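PDB 5XK2: diacylglycerol lipase, which probably hydrolyses the ester bonds of mono- and diacylglycerols as a fungal class 3 lipase of the alpha/beta-hydrolase fold, captured here in a closed conformation. Local coordinates for residues Ser93-Gln105 and Pro207-Val219. Sequence-based numbering, arbitrary orientation.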
ATOM      1  N   SER A  93      -1.720   1.846  -5.901  1.00 21.12           N
ATOM      2  CA  SER A  93      -1.313   2.199  -4.550  1.00 22.85           C
ATOM      3  C   SER A  93      -2.501   2.084  -3.615  1.00 20.75           C
ATOM      4  O   SER A  93      -3.390   2.940  -3.588  1.00 23.93           O
ATOM      5  CB  SER A  93      -0.751   3.624  -4.497  1.00 27.92           C
ATOM      6  OG  SER A  93      -0.513   4.014  -3.152  1.00 24.70           O
ATOM      7  N   ILE A  94      -2.475   1.035  -2.802  1.00 21.80           N
ATOM      8  CA  ILE A  94      -3.519   0.805  -1.814  1.00 27.39           C
ATOM      9  C   ILE A  94      -3.430   1.856  -0.724  1.00 21.57           C
ATOM     10  O   ILE A  94      -4.452   2.350  -0.244  1.00 24.91           O
ATOM     11  CB  ILE A  94      -3.406  -0.594  -1.184  1.00 42.37           C
ATOM     12  CG1 ILE A  94      -3.593  -1.673  -2.252  1.00 47.97           C
ATOM     13  CG2 ILE A  94      -4.439  -0.762  -0.073  1.00 42.66           C
ATOM     14  CD1 ILE A  94      -5.000  -1.725  -2.842  1.00 31.63           C
ATOM     15  N   ARG A  95      -2.208   2.224  -0.343  1.00 26.50           N
ATOM     16  CA  ARG A  95      -2.059   3.225   0.705  1.00 24.65           C
ATOM     17  C   ARG A  95      -2.670   4.563   0.269  1.00 25.47           C
ATOM     18  O   ARG A  95      -3.335   5.216   1.060  1.00 29.09           O
ATOM     19  CB  ARG A  95      -0.584   3.386   1.128  1.00 27.06           C
ATOM     20  CG  ARG A  95       0.339   4.059   0.121  1.00 36.16           C
ATOM     21  CD  ARG A  95       1.762   4.187   0.677  1.00 34.78           C
ATOM     22  NE  ARG A  95       1.871   5.219   1.710  1.00 35.26           N
ATOM     23  CZ  ARG A  95       2.923   5.383   2.509  1.00 29.87           C
ATOM     24  NH1 ARG A  95       3.982   4.589   2.406  1.00 24.28           N
ATOM     25  NH2 ARG A  95       2.921   6.353   3.414  1.00 35.45           N
ATOM     26  N   ASN A  96      -2.504   4.955  -0.987  1.00 23.76           N
ATOM     27  CA  ASN A  96      -3.088   6.215  -1.431  1.00 24.70           C
ATOM     28  C   ASN A  96      -4.608   6.149  -1.459  1.00 25.69           C
ATOM     29  O   ASN A  96      -5.296   7.132  -1.172  1.00 28.20           O
ATOM     30  CB  ASN A  96      -2.542   6.605  -2.802  1.00 29.35           C
ATOM     31  CG  ASN A  96      -1.120   7.147  -2.724  1.00 40.58           C
ATOM     32  OD1 ASN A  96      -0.522   7.207  -1.644  1.00 41.98           O
ATOM     33  ND2 ASN A  96      -0.570   7.535  -3.870  1.00 38.58           N
ATOM     34  N   TRP A  97      -5.133   4.972  -1.780  1.00 20.39           N
ATOM     35  CA  TRP A  97      -6.573   4.770  -1.828  1.00 19.63           C
ATOM     36  C   TRP A  97      -7.207   4.941  -0.441  1.00 20.63           C
ATOM     37  O   TRP A  97      -8.278   5.531  -0.304  1.00 19.97           O
ATOM     38  CB  TRP A  97      -6.866   3.375  -2.389  1.00 18.39           C
ATOM     39  CG  TRP A  97      -8.296   3.041  -2.489  1.00 20.17           C
ATOM     40  CD1 TRP A  97      -9.260   3.759  -3.122  1.00 21.42           C
ATOM     41  CD2 TRP A  97      -8.944   1.870  -1.962  1.00 22.80           C
ATOM     42  NE1 TRP A  97     -10.471   3.121  -3.013  1.00 22.50           N
ATOM     43  CE2 TRP A  97     -10.304   1.960  -2.305  1.00 22.45           C
ATOM     44  CE3 TRP A  97      -8.503   0.761  -1.228  1.00 23.51           C
ATOM     45  CZ2 TRP A  97     -11.237   0.989  -1.936  1.00 22.18           C
ATOM     46  CZ3 TRP A  97      -9.432  -0.205  -0.862  1.00 21.40           C
ATOM     47  CH2 TRP A  97     -10.781  -0.085  -1.217  1.00 23.33           C
ATOM     48  N   VAL A  98      -6.551   4.402   0.586  1.00 21.02           N
ATOM     49  CA  VAL A  98      -7.135   4.438   1.925  1.00 23.61           C
ATOM     50  C   VAL A  98      -6.684   5.584   2.832  1.00 20.85           C
ATOM     51  O   VAL A  98      -7.319   5.810   3.864  1.00 22.19           O
ATOM     52  CB  VAL A  98      -6.861   3.107   2.697  1.00 22.12           C
ATOM     53  CG1 VAL A  98      -7.392   1.911   1.917  1.00 20.23           C
ATOM     54  CG2 VAL A  98      -5.379   2.941   3.006  1.00 21.27           C
ATOM     55  N   THR A  99      -5.636   6.323   2.462  1.00 21.04           N
ATOM     56  CA  THR A  99      -5.006   7.245   3.423  1.00 18.16           C
ATOM     57  C   THR A  99      -5.945   8.357   3.920  1.00 25.97           C
ATOM     58  O   THR A  99      -5.882   8.735   5.092  1.00 27.26           O
ATOM     59  CB  THR A  99      -3.717   7.854   2.838  1.00 24.30           C
ATOM     60  OG1 THR A  99      -2.681   6.867   2.893  1.00 29.42           O
ATOM     61  CG2 THR A  99      -3.245   9.063   3.647  1.00 27.12           C
ATOM     62  N   ASP A 100      -6.841   8.845   3.067  1.00 24.94           N
ATOM     63  CA  ASP A 100      -7.857   9.815   3.502  1.00 29.44           C
ATOM     64  C   ASP A 100      -8.911   9.232   4.455  1.00 27.41           C
ATOM     65  O   ASP A 100      -9.548   9.969   5.217  1.00 28.23           O
ATOM     66  CB  ASP A 100      -8.573  10.405   2.294  1.00 40.24           C
ATOM     67  CG  ASP A 100      -7.790  11.510   1.637  1.00 53.56           C
ATOM     68  OD1 ASP A 100      -6.785  11.965   2.225  1.00 51.11           O
ATOM     69  OD2 ASP A 100      -8.183  11.926   0.526  1.00 63.67           O
ATOM     70  N   ALA A 101      -9.113   7.919   4.369  1.00 27.25           N
ATOM     71  CA  ALA A 101     -10.062   7.193   5.205  1.00 25.96           C
ATOM     72  C   ALA A 101     -11.483   7.709   4.990  1.00 30.19           C
ATOM     73  O   ALA A 101     -12.341   7.560   5.862  1.00 30.11           O
ATOM     74  CB  ALA A 101      -9.674   7.293   6.680  1.00 27.23           C
ATOM     75  N   THR A 102     -11.716   8.310   3.824  1.00 23.46           N
ATOM     76  CA  THR A 102     -13.034   8.825   3.459  1.00 27.73           C
ATOM     77  C   THR A 102     -13.392   8.320   2.067  1.00 29.20           C
ATOM     78  O   THR A 102     -12.536   8.268   1.190  1.00 29.01           O
ATOM     79  CB  THR A 102     -13.081  10.377   3.497  1.00 43.44           C
ATOM     80  OG1 THR A 102     -14.363  10.834   3.057  1.00 50.10           O
ATOM     81  CG2 THR A 102     -12.014  10.982   2.609  1.00 38.54           C
ATOM     82  N   PHE A 103     -14.648   7.925   1.877  1.00 23.98           N
ATOM     83  CA  PHE A 103     -15.093   7.351   0.604  1.00 17.01           C
ATOM     84  C   PHE A 103     -16.465   7.921   0.245  1.00 15.59           C
ATOM     85  O   PHE A 103     -17.486   7.248   0.394  1.00 14.98           O
ATOM     86  CB  PHE A 103     -15.172   5.817   0.684  1.00 16.38           C
ATOM     87  CG  PHE A 103     -13.840   5.134   0.954  1.00 16.81           C
ATOM     88  CD1 PHE A 103     -12.973   4.823  -0.084  1.00 23.52           C
ATOM     89  CD2 PHE A 103     -13.480   4.795   2.243  1.00 24.27           C
ATOM     90  CE1 PHE A 103     -11.752   4.188   0.171  1.00 18.86           C
ATOM     91  CE2 PHE A 103     -12.264   4.165   2.501  1.00 26.99           C
ATOM     92  CZ  PHE A 103     -11.413   3.856   1.459  1.00 20.20           C
ATOM     93  N   PRO A 104     -16.500   9.183  -0.202  1.00 16.87           N
ATOM     94  CA  PRO A 104     -17.786   9.823  -0.505  1.00 17.93           C
ATOM     95  C   PRO A 104     -18.552   9.141  -1.626  1.00 15.92           C
ATOM     96  O   PRO A 104     -17.948   8.582  -2.552  1.00 17.72           O
ATOM     97  CB  PRO A 104     -17.386  11.239  -0.919  1.00 19.77           C
ATOM     98  CG  PRO A 104     -15.965  11.129  -1.340  1.00 22.89           C
ATOM     99  CD  PRO A 104     -15.360  10.076  -0.460  1.00 22.92           C
ATOM    100  N   GLN A 105     -19.881   9.228  -1.533  1.00 15.52           N
ATOM    101  CA  GLN A 105     -20.796   8.661  -2.519  1.00 18.61           C
ATOM    102  C   GLN A 105     -21.275   9.724  -3.499  1.00 18.52           C
ATOM    103  O   GLN A 105     -21.271  10.920  -3.191  1.00 21.95           O
ATOM    104  CB  GLN A 105     -22.002   8.015  -1.837  1.00 18.21           C
ATOM    105  CG  GLN A 105     -21.599   6.840  -0.959  1.00 17.65           C
ATOM    106  CD  GLN A 105     -22.776   6.096  -0.418  1.00 21.25           C
ATOM    107  OE1 GLN A 105     -23.867   6.646  -0.300  1.00 24.80           O
ATOM    108  NE2 GLN A 105     -22.568   4.830  -0.077  1.00 22.14           N
ATOM    109  N   PRO A 207      -8.162  -8.162   2.696  1.00  7.91           N
ATOM    110  CA  PRO A 207      -8.770  -6.973   3.315  1.00 10.28           C
ATOM    111  C   PRO A 207      -9.533  -6.050   2.354  1.00 12.94           C
ATOM    112  O   PRO A 207     -10.405  -5.285   2.791  1.00 12.09           O
ATOM    113  CB  PRO A 207      -7.568  -6.228   3.906  1.00 11.83           C
ATOM    114  CG  PRO A 207      -6.410  -6.631   3.045  1.00 10.71           C
ATOM    115  CD  PRO A 207      -6.685  -8.099   2.683  1.00  9.90           C
ATOM    116  N   VAL A 208      -9.185  -6.085   1.072  1.00 10.31           N
ATOM    117  CA  VAL A 208      -9.702  -5.077   0.151  1.00  8.79           C
ATOM    118  C   VAL A 208     -11.229  -5.150  -0.048  1.00  9.97           C
ATOM    119  O   VAL A 208     -11.872  -4.103  -0.045  1.00 11.53           O
ATOM    120  CB  VAL A 208      -8.933  -5.137  -1.191  1.00  9.75           C
ATOM    121  CG1 VAL A 208      -9.515  -4.144  -2.209  1.00 11.29           C
ATOM    122  CG2 VAL A 208      -7.438  -4.793  -0.929  1.00 10.56           C
ATOM    123  N   PRO A 209     -11.825  -6.355  -0.163  1.00 11.25           N
ATOM    124  CA  PRO A 209     -13.292  -6.423  -0.280  1.00  9.55           C
ATOM    125  C   PRO A 209     -14.045  -5.969   0.973  1.00 13.47           C
ATOM    126  O   PRO A 209     -15.273  -6.038   0.979  1.00 15.83           O
ATOM    127  CB  PRO A 209     -13.563  -7.907  -0.596  1.00  9.23           C
ATOM    128  CG  PRO A 209     -12.308  -8.342  -1.300  1.00  7.82           C
ATOM    129  CD  PRO A 209     -11.223  -7.662  -0.484  1.00 10.25           C
ATOM    130  N   LYS A 210     -13.340  -5.670   2.063  1.00 11.44           N
ATOM    131  CA  LYS A 210     -14.014  -5.140   3.241  1.00 10.64           C
ATOM    132  C   LYS A 210     -14.112  -3.619   3.249  1.00 11.27           C
ATOM    133  O   LYS A 210     -14.600  -3.038   4.222  1.00 13.51           O
ATOM    134  CB  LYS A 210     -13.297  -5.599   4.509  1.00 10.89           C
ATOM    135  CG  LYS A 210     -13.313  -7.082   4.663  1.00 19.54           C
ATOM    136  CD  LYS A 210     -12.506  -7.497   5.880  1.00 21.78           C
ATOM    137  CE  LYS A 210     -12.088  -8.906   5.743  1.00 20.88           C
ATOM    138  NZ  LYS A 210     -11.354  -9.331   6.954  1.00 14.60           N
ATOM    139  N   LEU A 211     -13.629  -2.988   2.183  1.00 11.42           N
ATOM    140  CA  LEU A 211     -13.634  -1.526   2.064  1.00 11.55           C
ATOM    141  C   LEU A 211     -14.376  -1.086   0.814  1.00 12.56           C
ATOM    142  O   LEU A 211     -14.385  -1.797  -0.186  1.00 13.43           O
ATOM    143  CB  LEU A 211     -12.210  -0.979   2.017  1.00 12.55           C
ATOM    144  CG  LEU A 211     -11.378  -1.207   3.278  1.00 16.71           C
ATOM    145  CD1 LEU A 211      -9.978  -0.693   3.027  1.00 20.89           C
ATOM    146  CD2 LEU A 211     -12.024  -0.517   4.473  1.00 21.42           C
ATOM    147  N   PRO A 212     -15.048   0.073   0.865  1.00 11.70           N
ATOM    148  CA  PRO A 212     -15.341   0.886   2.048  1.00 12.58           C
ATOM    149  C   PRO A 212     -16.231   0.134   3.027  1.00 14.04           C
ATOM    150  O   PRO A 212     -16.807  -0.925   2.693  1.00 13.27           O
ATOM    151  CB  PRO A 212     -16.089   2.107   1.471  1.00 14.15           C
ATOM    152  CG  PRO A 212     -15.791   2.105   0.025  1.00 18.50           C
ATOM    153  CD  PRO A 212     -15.569   0.679  -0.373  1.00 16.34           C
ATOM    154  N   LEU A 213     -16.325   0.672   4.236  1.00 16.05           N
ATOM    155  CA  LEU A 213     -17.039   0.018   5.326  1.00 14.98           C
ATOM    156  C   LEU A 213     -18.547  -0.015   5.149  1.00 14.13           C
ATOM    157  O   LEU A 213     -19.152   0.862   4.507  1.00 14.94           O
ATOM    158  CB  LEU A 213     -16.735   0.717   6.648  1.00 15.85           C
ATOM    159  CG  LEU A 213     -15.278   0.822   7.088  1.00 19.89           C
ATOM    160  CD1 LEU A 213     -15.217   1.520   8.438  1.00 24.71           C
ATOM    161  CD2 LEU A 213     -14.682  -0.558   7.188  1.00 21.16           C
ATOM    162  N   LEU A 214     -19.158  -1.019   5.765  1.00 13.59           N
ATOM    163  CA  LEU A 214     -20.601  -1.057   5.911  1.00 12.86           C
ATOM    164  C   LEU A 214     -21.115   0.219   6.573  1.00 16.13           C
ATOM    165  O   LEU A 214     -22.172   0.732   6.205  1.00 17.72           O
ATOM    166  CB  LEU A 214     -21.023  -2.272   6.746  1.00 17.29           C
ATOM    167  CG  LEU A 214     -20.655  -3.604   6.107  1.00 14.91           C
ATOM    168  CD1 LEU A 214     -20.791  -4.749   7.111  1.00 17.73           C
ATOM    169  CD2 LEU A 214     -21.535  -3.828   4.879  1.00 12.65           C
ATOM    170  N   THR A 215     -20.374   0.716   7.563  1.00 16.04           N
ATOM    171  CA  THR A 215     -20.803   1.901   8.309  1.00 16.64           C
ATOM    172  C   THR A 215     -20.697   3.182   7.474  1.00 17.66           C
ATOM    173  O   THR A 215     -21.220   4.231   7.854  1.00 23.36           O
ATOM    174  CB  THR A 215     -19.979   2.075   9.615  1.00 21.12           C
ATOM    175  OG1 THR A 215     -18.582   1.997   9.313  1.00 21.94           O
ATOM    176  CG2 THR A 215     -20.327   0.986  10.614  1.00 25.12           C
ATOM    177  N   MET A 216     -20.034   3.090   6.322  1.00 15.87           N
ATOM    178  CA  MET A 216     -19.953   4.207   5.392  1.00 17.00           C
ATOM    179  C   MET A 216     -21.098   4.183   4.364  1.00 17.74           C
ATOM    180  O   MET A 216     -21.124   4.985   3.420  1.00 19.36           O
ATOM    181  CB  MET A 216     -18.596   4.196   4.683  1.00 16.78           C
ATOM    182  CG  MET A 216     -17.427   4.492   5.603  1.00 19.56           C
ATOM    183  SD  MET A 216     -15.888   4.118   4.753  1.00 21.96           S
ATOM    184  CE  MET A 216     -14.675   4.712   5.933  1.00 26.40           C
ATOM    185  N   GLY A 217     -22.023   3.243   4.533  1.00 15.31           N
ATOM    186  CA  GLY A 217     -23.196   3.166   3.675  1.00 17.75           C
ATOM    187  C   GLY A 217     -23.039   2.330   2.419  1.00 17.24           C
ATOM    188  O   GLY A 217     -23.788   2.497   1.456  1.00 18.34           O
ATOM    189  N   TYR A 218     -22.059   1.432   2.417  1.00 12.38           N
ATOM    190  CA  TYR A 218     -21.840   0.567   1.265  1.00 11.41           C
ATOM    191  C   TYR A 218     -22.209  -0.868   1.579  1.00  9.76           C
ATOM    192  O   TYR A 218     -22.097  -1.316   2.727  1.00 11.90           O
ATOM    193  CB  TYR A 218     -20.379   0.604   0.828  1.00  9.59           C
ATOM    194  CG  TYR A 218     -19.945   1.929   0.260  1.00 12.62           C
ATOM    195  CD1 TYR A 218     -20.065   2.179  -1.096  1.00 13.08           C
ATOM    196  CD2 TYR A 218     -19.405   2.914   1.074  1.00 10.88           C
ATOM    197  CE1 TYR A 218     -19.658   3.396  -1.640  1.00 16.62           C
ATOM    198  CE2 TYR A 218     -18.987   4.137   0.543  1.00 11.72           C
ATOM    199  CZ  TYR A 218     -19.115   4.356  -0.816  1.00 15.72           C
ATOM    200  OH  TYR A 218     -18.704   5.544  -1.366  1.00 16.02           O
ATOM    201  N   VAL A 219     -22.661  -1.586   0.559  1.00  8.71           N
ATOM    202  CA  VAL A 219     -22.871  -3.019   0.677  1.00 10.17           C
ATOM    203  C   VAL A 219     -22.261  -3.669  -0.560  1.00 12.98           C
ATOM    204  O   VAL A 219     -21.705  -2.973  -1.397  1.00 19.24           O
ATOM    205  CB  VAL A 219     -24.364  -3.370   0.828  1.00 10.84           C
ATOM    206  CG1 VAL A 219     -24.919  -2.721   2.082  1.00 11.77           C
ATOM    207  CG2 VAL A 219     -25.119  -2.913  -0.363  1.00 15.30           C
TER
HETATM  208  O   HOH W   1     -19.307   7.340   2.723  1.00 34.34           O
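The hydroxyl of Tyr218 donates a hydrogen bond to the carbonyl oxygen of Phe103, with OH 2.7 Å from O and well above the carbonyl plane. That oxygen also accepts from a water, which donates to Met216 O as well. On one face of the tyrosine ring lies the amide of Gln105, its NE2 over the centre and its plane 89° from the ring; the extended side chain carries NE2 on to a weak hydrogen bond with Gly217 O (3.0 Å). Helix 94-98 is probably the lid of this lipase, closed here against the loop that follows Asp206, the probable acid of a Ser153-His268-Asp206 triad; Ile94 and Trp97 touch Leu154. Pro212 CG reaches the opposite face of Tyr218 near the rim. The same CG makes a CH-pi contact over the Phe103 ring, 4.1 Å from its centroid. Met216 adds a Met-aromatic contact, SD approaching Phe103 CD2 obliquely at 3.5 Å. Closer to the helix, aliphatic groups meet the indole and each other: Trp97, its CG anti to the backbone N (chi1 180°), brings CH2 to 3.6 Å from Leu211 CB, while Leu211 CD1 meets Val98 CG1 at 3.8 Å.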